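Local coordinates for protein trans-isoprenyl diphosphate synthase (Caulobacter crescentus, PDB 3OYR) that probably makes octaprenyl diphosphate, precursor of quinone side chains, by adding isopentenyl diphosphate units to farnesyl diphosphate, at residues L217-Y220 against G221-G225; L41-D44 against R45-D49; T147-M150 against K151-E154; F135-A138 against R139-L143. One frame throughout, in Å; residues are numbered along the deposited sequence.

How the contacts relate
From the N terminus the order is contact 2, contact 4, contact 3, contact 1. Each lies within one continuous stretch, so none closes a long loop, and they follow in series without nesting or crossing. Contact 2 ends helix 25-45 and meets contact 4, on helix 126-147, where Arg45 O is 2.8 Å from Arg139 NE, a probable hydrogen bond; their centres are about 10 Å apart. Contact 3 starts helix 150-173, the next helix in the chain, and packs on contact 4 through Leu153 and Phe141; both reach the second subunit. Contact 1, on helix 211-238, stands apart: its nearest atoms are about 8 Å from those of contact 3.

Contact 1 of 4, residues L217-Y220 against G221-G225; sequences LRDY and GLNLG
Tyr220 and Leu224, one turn apart on helix 211-238, lie alongside each other and point the same way. Followed outward, the tyrosine starts against its neighbour in sequence, with Tyr220 CB 3.1 Å from Gly221 N. The inner ring carbon Tyr220 CD2 is still only 3.4 Å from Gly221 N. Because CG stands anti to the backbone N (chi1 167°), Leu224 CB comes to lie over one ring face. Farther out, Tyr220 CZ meets Leu224 CD1 at 3.8 Å, and at the tip the hydroxyl OH passes that same Leu224 CD1 at 3.3 Å before pairing with Leu333 O.

A polar pairing occupies the Asp219-Asn223 side. Asp219 O takes both the backbone N of Asn223, at 3.2 Å, and Asn223 ND2, at 2.8 Å, and the two donors approach from opposite faces of the carbonyl plane. The side-chain bond is the more bent, with an N-H...O angle of 142°. Asn223 turns its amide 63° against the Asp219 carboxylate.

The same helix carries Asp232 of the second calcium site, about 11 Å from the Leu224 side chain, in the all-helical fold of prenyl synthases. Arg218 forms salt bridges with Glu194 and Glu201 on helix 181-206, Asn223 touches helix 302-320, and Tyr220 and Leu224 both pack on Leu336 of helix 328-342.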
ATOM      1  N   LEU B 217     -21.963   2.178 -14.720  1.00 28.78           N
ATOM      2  CA  LEU B 217     -21.135   3.189 -14.101  1.00 27.22           C
ATOM      3  C   LEU B 217     -19.673   2.798 -14.077  1.00 21.19           C
ATOM      4  O   LEU B 217     -18.797   3.636 -14.333  1.00 30.96           O
ATOM      5  CB  LEU B 217     -21.676   3.529 -12.703  1.00 23.81           C
ATOM      6  CG  LEU B 217     -22.725   4.631 -12.838  1.00 30.43           C
ATOM      7  CD1 LEU B 217     -23.666   4.662 -11.620  1.00 23.18           C
ATOM      8  CD2 LEU B 217     -22.048   6.002 -13.073  1.00 24.95           C
ATOM      9  N   ARG B 218     -19.416   1.524 -13.790  1.00 25.52           N
ATOM     10  CA  ARG B 218     -18.101   0.939 -13.964  1.00 26.27           C
ATOM     11  C   ARG B 218     -17.551   1.169 -15.370  1.00 29.63           C
ATOM     12  O   ARG B 218     -16.415   1.631 -15.531  1.00 22.82           O
ATOM     13  CB  ARG B 218     -18.109  -0.553 -13.662  1.00 25.38           C
ATOM     14  CG  ARG B 218     -16.744  -1.142 -13.819  1.00 34.85           C
ATOM     15  CD  ARG B 218     -16.635  -2.625 -13.552  1.00 40.55           C
ATOM     16  NE  ARG B 218     -15.248  -2.993 -13.804  1.00 46.48           N
ATOM     17  CZ  ARG B 218     -14.220  -2.721 -12.994  1.00 46.20           C
ATOM     18  NH1 ARG B 218     -14.379  -2.109 -11.814  1.00 51.57           N
ATOM     19  NH2 ARG B 218     -13.018  -3.088 -13.370  1.00 41.41           N
ATOM     20  N   ASP B 219     -18.369   0.857 -16.370  1.00 27.40           N
ATOM     21  CA  ASP B 219     -18.058   1.075 -17.795  1.00 27.72           C
ATOM     22  C   ASP B 219     -17.696   2.538 -18.070  1.00 22.20           C
ATOM     23  O   ASP B 219     -16.767   2.818 -18.822  1.00 29.26           O
ATOM     24  CB  ASP B 219     -19.295   0.663 -18.623  1.00 30.22           C
ATOM     25  CG  ASP B 219     -19.018   0.484 -20.122  1.00 44.93           C
ATOM     26  OD1 ASP B 219     -17.839   0.397 -20.547  1.00 28.25           O
ATOM     27  OD2 ASP B 219     -20.025   0.425 -20.885  1.00 23.50           O
ATOM     28  N   TYR B 220     -18.448   3.467 -17.467  1.00 24.46           N
ATOM     29  CA  TYR B 220     -18.198   4.900 -17.598  1.00 23.45           C
ATOM     30  C   TYR B 220     -16.805   5.234 -17.066  1.00 22.60           C
ATOM     31  O   TYR B 220     -16.016   5.858 -17.752  1.00 25.82           O
ATOM     32  CB  TYR B 220     -19.291   5.765 -16.889  1.00 20.32           C
ATOM     33  CG  TYR B 220     -18.875   7.209 -16.759  1.00 29.77           C
ATOM     34  CD1 TYR B 220     -19.022   8.091 -17.827  1.00 28.90           C
ATOM     35  CD2 TYR B 220     -18.277   7.691 -15.588  1.00 25.36           C
ATOM     36  CE1 TYR B 220     -18.610   9.415 -17.740  1.00 20.40           C
ATOM     37  CE2 TYR B 220     -17.855   9.017 -15.508  1.00 24.72           C
ATOM     38  CZ  TYR B 220     -18.039   9.869 -16.575  1.00 25.39           C
ATOM     39  OH  TYR B 220     -17.609  11.166 -16.485  1.00 31.82           O
ATOM     40  N   GLY B 221     -16.520   4.793 -15.841  1.00 25.16           N
ATOM     41  CA  GLY B 221     -15.251   5.104 -15.194  1.00 24.77           C
ATOM     42  C   GLY B 221     -14.046   4.489 -15.906  1.00 27.26           C
ATOM     43  O   GLY B 221     -13.028   5.158 -16.052  1.00 32.08           O
ATOM     44  N   LEU B 222     -14.166   3.233 -16.364  1.00 26.02           N
ATOM     45  CA  LEU B 222     -13.055   2.564 -17.053  0.50 27.27           C
ATOM     46  C   LEU B 222     -12.680   3.333 -18.323  1.00 25.03           C
ATOM     47  O   LEU B 222     -11.501   3.698 -18.542  1.00 25.94           O
ATOM     48  CB  LEU B 222     -13.427   1.114 -17.381  0.50 30.00           C
ATOM     49  CG  LEU B 222     -12.326   0.077 -17.618  0.50 38.16           C
ATOM     50  CD1 LEU B 222     -11.734   0.177 -19.021  0.50 33.37           C
ATOM     51  CD2 LEU B 222     -11.235   0.173 -16.572  0.50 36.17           C
ATOM     52  N   ASN B 223     -13.679   3.597 -19.156  1.00 18.94           N
ATOM     53  CA  ASN B 223     -13.453   4.389 -20.355  1.00 28.89           C
ATOM     54  C   ASN B 223     -12.987   5.816 -20.069  1.00 29.70           C
ATOM     55  O   ASN B 223     -12.100   6.324 -20.776  1.00 30.85           O
ATOM     56  CB  ASN B 223     -14.663   4.350 -21.291  1.00 23.76           C
ATOM     57  CG  ASN B 223     -14.868   2.986 -21.888  1.00 33.67           C
ATOM     58  OD1 ASN B 223     -14.098   2.542 -22.741  1.00 28.73           O
ATOM     59  ND2 ASN B 223     -15.905   2.302 -21.437  1.00 24.11           N
ATOM     60  N   LEU B 224     -13.542   6.448 -19.026  1.00 25.24           N
ATOM     61  CA  LEU B 224     -13.061   7.784 -18.629  1.00 24.51           C
ATOM     62  C   LEU B 224     -11.576   7.740 -18.278  1.00 26.93           C
ATOM     63  O   LEU B 224     -10.812   8.606 -18.695  1.00 24.98           O
ATOM     64  CB  LEU B 224     -13.858   8.372 -17.465  1.00 25.23           C
ATOM     65  CG  LEU B 224     -13.404   9.806 -17.180  1.00 34.59           C
ATOM     66  CD1 LEU B 224     -14.453  10.787 -17.528  1.00 37.88           C
ATOM     67  CD2 LEU B 224     -12.988   9.987 -15.772  1.00 39.43           C
ATOM     68  N   GLY B 225     -11.171   6.701 -17.552  1.00 28.34           N
ATOM     69  CA  GLY B 225      -9.782   6.570 -17.131  1.00 20.57           C
ATOM     70  C   GLY B 225      -8.796   6.327 -18.255  1.00 27.94           C
ATOM     71  O   GLY B 225      -7.685   6.856 -18.219  1.00 25.65           O
TER

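Contact 2 of 4, residues L41-D44 against R45-D49; sequences LITD and RMQSD
Ile42 and Met46 form the close-packed side of this turn, where Ile42 CG2 meets the methionine methyl CE at 3.8 Å and the two side chains pass at a slant. Met46 CG sits in the crowded position between its own backbone N and carbonyl carbon (chi1 67°), which brings it to 3.3 Å from Thr43 O. Around this side Ile42 reaches Phe96, and both Ile42 and Met46 touch Ile61, so helices 87-109 and 52-61 pack against the apolar atoms.

The geometry is that of a C-terminal helix end. Arg45 N still binds Leu41 O at 2.9 Å, in the regular helical pattern, but Thr43 O receives no backbone N-H from Gln47. Its donor is the Gln47 amide: NE2 lies 2.8 Å from Thr43 O, nearly straight at 169°, with the oxygen in the amide plane. Gln47 N bonds only weakly to Asp44 O.

Solvent reaches the opposite, charged side more readily, and Asp44 is exposed. A salt bridge joins Asp44 OD1 to Arg45 NE at 3.0 Å; NE comes in on the anti side of the carboxylate, whose plane is turned 80° from the guanidinium. A water accepts from Arg45 NH2 at 2.9 Å, at the edge and in the guanidinium plane. Arg45 NH1 continues to Glu146 in a second salt bridge. A leucine in place of Arg45 would probably leave the carboxylates of Asp44 and Glu146 without this positive charge between them. Beyond the turn, Ser48 OG bonds to Glu165 of the second subunit.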
ATOM      1  N   LEU B  41     -13.490  13.815   6.240  1.00 21.98           N
ATOM      2  CA  LEU B  41     -12.963  12.462   6.499  1.00 17.34           C
ATOM      3  C   LEU B  41     -11.471  12.411   6.176  1.00 25.87           C
ATOM      4  O   LEU B  41     -10.666  11.846   6.931  1.00 25.01           O
ATOM      5  CB  LEU B  41     -13.738  11.428   5.677  1.00 23.27           C
ATOM      6  CG  LEU B  41     -15.128  11.199   6.290  1.00 20.53           C
ATOM      7  CD1 LEU B  41     -16.101  10.541   5.298  1.00 21.78           C
ATOM      8  CD2 LEU B  41     -14.958  10.370   7.576  1.00 18.96           C
ATOM      9  N   ILE B  42     -11.109  13.037   5.071  1.00 25.52           N
ATOM     10  CA  ILE B  42      -9.704  13.065   4.645  1.00 27.80           C
ATOM     11  C   ILE B  42      -8.823  13.688   5.722  1.00 24.79           C
ATOM     12  O   ILE B  42      -7.898  13.026   6.217  1.00 31.07           O
ATOM     13  CB  ILE B  42      -9.537  13.716   3.247  1.00 28.71           C
ATOM     14  CG1 ILE B  42     -10.171  12.811   2.175  1.00 25.50           C
ATOM     15  CG2 ILE B  42      -8.075  13.905   2.925  1.00 25.12           C
ATOM     16  CD1 ILE B  42     -10.325  13.458   0.779  1.00 22.32           C
ATOM     17  N   THR B  43      -9.137  14.925   6.129  1.00 22.72           N
ATOM     18  CA  THR B  43      -8.376  15.609   7.161  0.50 23.37           C
ATOM     19  C   THR B  43      -8.336  14.814   8.465  1.00 26.20           C
ATOM     20  O   THR B  43      -7.313  14.754   9.136  1.00 26.29           O
ATOM     21  CB  THR B  43      -8.950  17.015   7.388  0.50 27.10           C
ATOM     22  OG1 THR B  43      -9.129  17.636   6.115  0.50 19.60           O
ATOM     23  CG2 THR B  43      -8.030  17.867   8.266  0.50 15.44           C
ATOM     24  N   ASP B  44      -9.454  14.189   8.806  1.00 21.32           N
ATOM     25  CA  ASP B  44      -9.552  13.383  10.014  1.00 29.95           C
ATOM     26  C   ASP B  44      -8.663  12.135  10.015  1.00 31.15           C
ATOM     27  O   ASP B  44      -8.037  11.810  11.035  1.00 27.01           O
ATOM     28  CB  ASP B  44     -11.023  12.957  10.246  1.00 23.24           C
ATOM     29  CG  ASP B  44     -11.219  12.186  11.556  1.00 38.32           C
ATOM     30  OD1 ASP B  44     -11.754  11.059  11.517  1.00 54.13           O
ATOM     31  OD2 ASP B  44     -10.879  12.717  12.626  1.00 34.01           O
ATOM     32  N   ARG B  45      -8.634  11.414   8.894  1.00 31.63           N
ATOM     33  CA  ARG B  45      -7.958  10.113   8.868  1.00 29.30           C
ATOM     34  C   ARG B  45      -6.490  10.248   8.529  1.00 29.84           C
ATOM     35  O   ARG B  45      -5.727   9.290   8.658  1.00 36.10           O
ATOM     36  CB  ARG B  45      -8.645   9.125   7.910  1.00 32.39           C
ATOM     37  CG  ARG B  45     -10.104   8.838   8.236  1.00 26.73           C
ATOM     38  CD  ARG B  45     -10.318   8.452   9.702  1.00 34.54           C
ATOM     39  NE  ARG B  45     -11.746   8.501  10.040  1.00 27.66           N
ATOM     40  CZ  ARG B  45     -12.557   7.451  10.013  1.00 36.72           C
ATOM     41  NH1 ARG B  45     -12.082   6.257   9.680  1.00 40.95           N
ATOM     42  NH2 ARG B  45     -13.845   7.594  10.324  1.00 24.89           N
ATOM     43  N   MET B  46      -6.084  11.438   8.109  1.00 26.30           N
ATOM     44  CA  MET B  46      -4.658  11.654   7.904  1.00 39.13           C
ATOM     45  C   MET B  46      -3.928  11.938   9.221  1.00 40.30           C
ATOM     46  O   MET B  46      -2.708  12.072   9.233  1.00 48.78           O
ATOM     47  CB  MET B  46      -4.380  12.707   6.826  1.00 38.38           C
ATOM     48  CG  MET B  46      -4.779  14.131   7.144  1.00 40.89           C
ATOM     49  SD  MET B  46      -4.036  15.256   5.940  1.00 37.50           S
ATOM     50  CE  MET B  46      -5.359  15.710   4.882  1.00 39.79           C
ATOM     51  N   GLN B  47      -4.675  12.012  10.324  1.00 40.54           N
ATOM     52  CA  GLN B  47      -4.100  12.277  11.649  1.00 37.95           C
ATOM     53  C   GLN B  47      -3.454  11.032  12.281  1.00 37.36           C
ATOM     54  O   GLN B  47      -3.955   9.913  12.154  1.00 32.76           O
ATOM     55  CB  GLN B  47      -5.157  12.861  12.599  1.00 36.99           C
ATOM     56  CG  GLN B  47      -5.877  14.128  12.085  1.00 36.78           C
ATOM     57  CD  GLN B  47      -4.930  15.267  11.679  1.00 44.34           C
ATOM     58  OE1 GLN B  47      -3.999  15.603  12.408  1.00 49.19           O
ATOM     59  NE2 GLN B  47      -5.180  15.868  10.510  1.00 37.67           N
ATOM     60  N   SER B  48      -2.328  11.248  12.952  1.00 36.81           N
ATOM     61  CA  SER B  48      -1.625  10.194  13.693  1.00 34.67           C
ATOM     62  C   SER B  48      -0.769  10.840  14.775  1.00 39.10           C
ATOM     63  O   SER B  48      -0.307  11.978  14.597  1.00 37.09           O
ATOM     64  CB  SER B  48      -0.711   9.404  12.762  1.00 29.05           C
ATOM     65  OG  SER B  48      -0.090   8.350  13.460  1.00 35.90           O
ATOM     66  N   ASP B  49      -0.544  10.110  15.874  1.00 39.21           N
ATOM     67  CA  ASP B  49       0.374  10.549  16.937  1.00 46.56           C
ATOM     68  C   ASP B  49       1.819  10.609  16.444  1.00 45.07           C
ATOM     69  O   ASP B  49       2.623  11.379  16.965  1.00 48.19           O
ATOM     70  CB  ASP B  49       0.284   9.621  18.153  1.00 49.18           C
ATOM     71  CG  ASP B  49      -1.105   9.581  18.755  1.00 57.55           C
ATOM     72  OD1 ASP B  49      -1.520   8.495  19.220  1.00 71.71           O
ATOM     73  OD2 ASP B  49      -1.787  10.628  18.760  1.00 54.29           O
TER
HETATM   74  O   HOH W   1     -14.980  10.129  11.164  1.00 44.90           O

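Contact 3 of 4, residues T147-M150 against K151-E154; sequences TNSM and KALE
Met150 folds its thioether back across Leu153, its methyl CE touching Leu153 CB at 3.6 Å and Leu153 CD1 at 3.9 Å. The bend comes at chi2 (69°) and again at chi3 (-27°), which swing CE inward although its CB points away from residues 151-154.

Just before this methionine stands Ser149, the N-cap residue of helix 150-173. Its hydroxyl OG accepts the N-H of Ala152 at 3.2 Å, so an amide of the first turn, which has no helical carbonyl before it, is paired. The serine backbone serves the next amide too, as Leu153 N donates to Ser149 O at 3.0 Å, and Glu154 N then bonds to Met150 O. On the outer side, Lys151 NZ and Glu154 OE1 make a weak salt bridge at 3.4 Å.

The chain enters this helix through a tight connection from helix 126-147. Asn148 is the first residue to leave helical geometry, with positive phi (64°), in the short link between the two helices. The junction also touches the dimer partner: Met150 packs on Met150 of the second subunit, and Leu153 on Leu153 of the second subunit, while in its own chain Leu153 rests on Met144 and Val145. Just before Asn148, Thr147 forms an ST turn, its OG1 taking the N-H of Ser149 at 3.2 Å.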
ATOM      1  N   THR B 147     -18.119   1.335   6.348  1.00 28.72           N
ATOM      2  CA  THR B 147     -19.335   1.377   5.530  1.00 35.96           C
ATOM      3  C   THR B 147     -20.094   0.049   5.551  1.00 38.23           C
ATOM      4  O   THR B 147     -21.276   0.009   5.181  1.00 37.14           O
ATOM      5  CB  THR B 147     -19.031   1.701   4.055  1.00 39.80           C
ATOM      6  OG1 THR B 147     -18.537   0.525   3.406  1.00 53.93           O
ATOM      7  CG2 THR B 147     -17.990   2.797   3.943  1.00 33.14           C
ATOM      8  N   ASN B 148     -19.402  -1.036   5.935  1.00 36.61           N
ATOM      9  CA  ASN B 148     -19.990  -2.390   5.958  1.00 37.24           C
ATOM     10  C   ASN B 148     -20.405  -2.915   4.577  1.00 30.79           C
ATOM     11  O   ASN B 148     -21.219  -3.820   4.459  1.00 37.11           O
ATOM     12  CB  ASN B 148     -21.184  -2.460   6.926  1.00 39.33           C
ATOM     13  CG  ASN B 148     -20.959  -3.416   8.052  1.00 51.35           C
ATOM     14  OD1 ASN B 148     -20.199  -4.389   7.936  1.00 58.62           O
ATOM     15  ND2 ASN B 148     -21.628  -3.162   9.161  1.00 60.21           N
ATOM     16  N   SER B 149     -19.854  -2.337   3.525  1.00 26.35           N
ATOM     17  CA  SER B 149     -20.158  -2.827   2.201  1.00 28.68           C
ATOM     18  C   SER B 149     -19.046  -3.722   1.721  1.00 25.80           C
ATOM     19  O   SER B 149     -17.969  -3.265   1.290  1.00 25.20           O
ATOM     20  CB  SER B 149     -20.428  -1.697   1.214  1.00 29.69           C
ATOM     21  OG  SER B 149     -20.613  -2.269  -0.072  1.00 39.80           O
ATOM     22  N   MET B 150     -19.306  -5.016   1.827  1.00 30.24           N
ATOM     23  CA  MET B 150     -18.313  -6.004   1.434  1.00 33.04           C
ATOM     24  C   MET B 150     -18.022  -5.972  -0.063  1.00 25.58           C
ATOM     25  O   MET B 150     -16.877  -6.164  -0.496  1.00 26.86           O
ATOM     26  CB  MET B 150     -18.686  -7.408   1.941  1.00 33.80           C
ATOM     27  CG  MET B 150     -17.582  -8.444   1.719  1.00 35.38           C
ATOM     28  SD  MET B 150     -16.036  -8.313   2.677  1.00 25.17           S
ATOM     29  CE  MET B 150     -15.793  -6.634   3.106  1.00 44.81           C
ATOM     30  N   LYS B 151     -19.054  -5.675  -0.846  1.00 25.11           N
ATOM     31  CA  LYS B 151     -18.900  -5.548  -2.291  1.00 30.93           C
ATOM     32  C   LYS B 151     -18.026  -4.337  -2.630  1.00 28.82           C
ATOM     33  O   LYS B 151     -17.098  -4.444  -3.444  1.00 23.27           O
ATOM     34  CB  LYS B 151     -20.282  -5.488  -2.982  1.00 34.99           C
ATOM     35  CG  LYS B 151     -20.232  -5.386  -4.507  1.00 47.84           C
ATOM     36  CD  LYS B 151     -19.709  -6.652  -5.193  1.00 45.27           C
ATOM     37  CE  LYS B 151     -19.828  -6.517  -6.717  1.00 56.86           C
ATOM     38  NZ  LYS B 151     -19.577  -7.786  -7.464  1.00 60.55           N
ATOM     39  N   ALA B 152     -18.255  -3.201  -1.969  1.00 25.61           N
ATOM     40  CA  ALA B 152     -17.440  -2.035  -2.287  1.00 30.33           C
ATOM     41  C   ALA B 152     -15.994  -2.284  -1.885  1.00 28.39           C
ATOM     42  O   ALA B 152     -15.068  -1.843  -2.562  1.00 28.89           O
ATOM     43  CB  ALA B 152     -17.989  -0.782  -1.618  1.00 38.12           C
ATOM     44  N   LEU B 153     -15.799  -2.999  -0.782  1.00 30.12           N
ATOM     45  CA  LEU B 153     -14.452  -3.362  -0.353  1.00 31.28           C
ATOM     46  C   LEU B 153     -13.728  -4.308  -1.324  1.00 28.27           C
ATOM     47  O   LEU B 153     -12.547  -4.140  -1.596  1.00 26.13           O
ATOM     48  CB  LEU B 153     -14.483  -3.955   1.053  1.00 32.14           C
ATOM     49  CG  LEU B 153     -13.254  -3.579   1.874  1.00 45.54           C
ATOM     50  CD1 LEU B 153     -13.622  -3.438   3.325  1.00 48.78           C
ATOM     51  CD2 LEU B 153     -12.160  -4.622   1.722  1.00 48.79           C
ATOM     52  N   GLU B 154     -14.437  -5.285  -1.865  1.00 23.93           N
ATOM     53  CA  GLU B 154     -13.857  -6.188  -2.882  1.00 28.52           C
ATOM     54  C   GLU B 154     -13.459  -5.420  -4.143  1.00 23.32           C
ATOM     55  O   GLU B 154     -12.399  -5.667  -4.725  1.00 29.84           O
ATOM     56  CB  GLU B 154     -14.858  -7.299  -3.220  1.00 26.59           C
ATOM     57  CG  GLU B 154     -14.637  -8.040  -4.530  1.00 36.88           C
ATOM     58  CD  GLU B 154     -15.960  -8.503  -5.084  1.00 60.61           C
ATOM     59  OE1 GLU B 154     -16.458  -7.873  -6.045  1.00 71.50           O
ATOM     60  OE2 GLU B 154     -16.530  -9.463  -4.520  1.00 49.59           O
TER

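Contact 4 of 4, residues F135-A138 against R139-L143; sequences FLFA and RAFEL
Regular i to i+4 bonds join residues 135-138 to 139-143 within helix 126-147. Arg139 N donates to Phe135 O and Ala140 N to Leu136 O, both at 2.8 Å, whereas Phe141 N to Phe137 O is longer, at 3.3 Å.

Two side-chain pairs ride on this backbone. Phe135 and Arg139 run side by side, and Arg139 CG sits over the Phe135 ring face, a CH-pi contact 3.9 Å from the centroid and 25° off the normal. Bends at chi2 and chi3 then carry Arg139 NE to 3.6 Å from Phe135 CZ, with ring and guanidinium planes 57° apart. Arg139 NE donates a hydrogen bond to Arg45 O, and NH2 makes only a weak salt bridge to Glu142 OE2, whose stronger partner is Arg161 of the second subunit.

This helix is a dimer-interface helix of the all-helical synthase fold: Phe141 meets Phe141 of the second subunit, the rings inclined at about 40°. Within the chain Phe141 lies against Leu153 and Ala157 of helix 150-173, and its edge, at CD1, is 3.3 Å from Phe137 O. Replacing Phe141 by alanine is likely to open a gap beside Leu153 and to leave Phe141 of the second subunit without the ring it meets. The Phe137 ring, modelled in two positions, leans obliquely over Phe141 in one of them, centroids 4.9 Å apart, a contact that is therefore less certain.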
ATOM      1  N   PHE B 135       0.500   3.675   5.228  1.00 31.05           N
ATOM      2  CA  PHE B 135      -0.473   4.218   6.208  1.00 26.33           C
ATOM      3  C   PHE B 135      -1.815   4.612   5.559  1.00 25.86           C
ATOM      4  O   PHE B 135      -2.901   4.220   6.036  1.00 22.95           O
ATOM      5  CB  PHE B 135       0.128   5.427   6.965  1.00 26.77           C
ATOM      6  CG  PHE B 135      -0.862   6.135   7.903  1.00 25.81           C
ATOM      7  CD1 PHE B 135      -1.065   5.679   9.198  1.00 31.32           C
ATOM      8  CD2 PHE B 135      -1.582   7.259   7.469  1.00 29.08           C
ATOM      9  CE1 PHE B 135      -1.973   6.325  10.051  1.00 27.91           C
ATOM     10  CE2 PHE B 135      -2.480   7.913   8.313  1.00 28.09           C
ATOM     11  CZ  PHE B 135      -2.672   7.449   9.605  1.00 33.23           C
ATOM     12  N   LEU B 136      -1.731   5.381   4.476  1.00 26.92           N
ATOM     13  CA  LEU B 136      -2.919   5.867   3.763  1.00 27.00           C
ATOM     14  C   LEU B 136      -3.711   4.735   3.145  1.00 29.73           C
ATOM     15  O   LEU B 136      -4.960   4.727   3.185  1.00 27.80           O
ATOM     16  CB  LEU B 136      -2.541   6.933   2.723  1.00 32.21           C
ATOM     17  CG  LEU B 136      -1.954   8.237   3.313  1.00 34.67           C
ATOM     18  CD1 LEU B 136      -1.419   9.179   2.239  1.00 31.76           C
ATOM     19  CD2 LEU B 136      -2.951   8.975   4.183  1.00 32.81           C
ATOM     20  N   PHE B 137      -2.980   3.754   2.630  1.00 25.34           N
ATOM     21  CA  PHE B 137      -3.602   2.572   2.062  0.50 25.96           C
ATOM     22  C   PHE B 137      -4.394   1.855   3.145  1.00 27.15           C
ATOM     23  O   PHE B 137      -5.569   1.514   2.941  1.00 24.24           O
ATOM     24  CB  PHE B 137      -2.555   1.651   1.434  0.50 24.41           C
ATOM     25  CG  PHE B 137      -3.145   0.517   0.650  0.50 30.98           C
ATOM     26  CD1 PHE B 137      -3.097  -0.784   1.134  0.50 29.57           C
ATOM     27  CD2 PHE B 137      -3.767   0.756  -0.562  0.50 24.93           C
ATOM     28  CE1 PHE B 137      -3.640  -1.829   0.418  0.50 24.15           C
ATOM     29  CE2 PHE B 137      -4.312  -0.278  -1.281  0.50 20.20           C
ATOM     30  CZ  PHE B 137      -4.240  -1.581  -0.799  0.50  8.08           C
ATOM     31  N   ALA B 138      -3.787   1.674   4.318  1.00 30.22           N
ATOM     32  CA  ALA B 138      -4.490   1.033   5.420  1.00 30.19           C
ATOM     33  C   ALA B 138      -5.675   1.863   5.933  1.00 18.95           C
ATOM     34  O   ALA B 138      -6.758   1.303   6.221  1.00 31.98           O
ATOM     35  CB  ALA B 138      -3.514   0.682   6.542  1.00 30.67           C
ATOM     36  N   ARG B 139      -5.494   3.176   6.034  1.00 24.28           N
ATOM     37  CA  ARG B 139      -6.582   4.089   6.385  1.00 26.77           C
ATOM     38  C   ARG B 139      -7.760   3.990   5.427  1.00 27.73           C
ATOM     39  O   ARG B 139      -8.911   3.965   5.870  1.00 26.95           O
ATOM     40  CB  ARG B 139      -6.100   5.550   6.436  1.00 27.79           C
ATOM     41  CG  ARG B 139      -5.412   5.953   7.734  1.00 39.14           C
ATOM     42  CD  ARG B 139      -6.255   5.665   8.994  1.00 37.19           C
ATOM     43  NE  ARG B 139      -6.231   6.818   9.887  1.00 43.41           N
ATOM     44  CZ  ARG B 139      -6.833   6.882  11.071  1.00 44.45           C
ATOM     45  NH1 ARG B 139      -6.745   7.992  11.791  1.00 55.97           N
ATOM     46  NH2 ARG B 139      -7.515   5.851  11.537  1.00 47.57           N
ATOM     47  N   ALA B 140      -7.469   3.927   4.123  1.00 23.34           N
ATOM     48  CA  ALA B 140      -8.502   3.699   3.131  1.00 26.69           C
ATOM     49  C   ALA B 140      -9.353   2.443   3.443  1.00 24.01           C
ATOM     50  O   ALA B 140     -10.591   2.495   3.410  1.00 26.35           O
ATOM     51  CB  ALA B 140      -7.884   3.643   1.738  1.00 19.55           C
ATOM     52  N   PHE B 141      -8.707   1.327   3.792  1.00 28.70           N
ATOM     53  CA  PHE B 141      -9.462   0.086   4.117  1.00 22.32           C
ATOM     54  C   PHE B 141     -10.216   0.090   5.418  1.00 26.34           C
ATOM     55  O   PHE B 141     -11.338  -0.457   5.504  1.00 26.22           O
ATOM     56  CB  PHE B 141      -8.571  -1.149   3.994  1.00 32.63           C
ATOM     57  CG  PHE B 141      -8.384  -1.573   2.578  1.00 34.17           C
ATOM     58  CD1 PHE B 141      -7.486  -0.904   1.758  1.00 37.96           C
ATOM     59  CD2 PHE B 141      -9.144  -2.605   2.045  1.00 42.57           C
ATOM     60  CE1 PHE B 141      -7.330  -1.263   0.432  1.00 55.25           C
ATOM     61  CE2 PHE B 141      -8.986  -2.989   0.708  1.00 54.04           C
ATOM     62  CZ  PHE B 141      -8.073  -2.309  -0.096  1.00 55.86           C
ATOM     63  N   GLU B 142      -9.636   0.743   6.416  1.00 23.27           N
ATOM     64  CA  GLU B 142     -10.354   1.046   7.640  1.00 25.59           C
ATOM     65  C   GLU B 142     -11.657   1.799   7.356  1.00 27.68           C
ATOM     66  O   GLU B 142     -12.708   1.439   7.895  1.00 25.94           O
ATOM     67  CB  GLU B 142      -9.460   1.838   8.598  1.00 27.39           C
ATOM     68  CG  GLU B 142      -8.461   0.968   9.338  1.00 28.11           C
ATOM     69  CD  GLU B 142      -7.903   1.664  10.576  1.00 39.76           C
ATOM     70  OE1 GLU B 142      -8.178   1.203  11.712  1.00 46.82           O
ATOM     71  OE2 GLU B 142      -7.207   2.680  10.414  1.00 43.04           O
ATOM     72  N   LEU B 143     -11.598   2.811   6.488  1.00 28.97           N
ATOM     73  CA  LEU B 143     -12.787   3.577   6.093  1.00 28.57           C
ATOM     74  C   LEU B 143     -13.845   2.712   5.427  1.00 25.42           C
ATOM     75  O   LEU B 143     -15.047   2.771   5.735  1.00 30.17           O
ATOM     76  CB  LEU B 143     -12.388   4.707   5.127  1.00 30.32           C
ATOM     77  CG  LEU B 143     -11.971   5.986   5.818  1.00 36.73           C
ATOM     78  CD1 LEU B 143     -11.200   6.862   4.844  1.00 31.88           C
ATOM     79  CD2 LEU B 143     -13.236   6.687   6.384  1.00 26.32           C
TER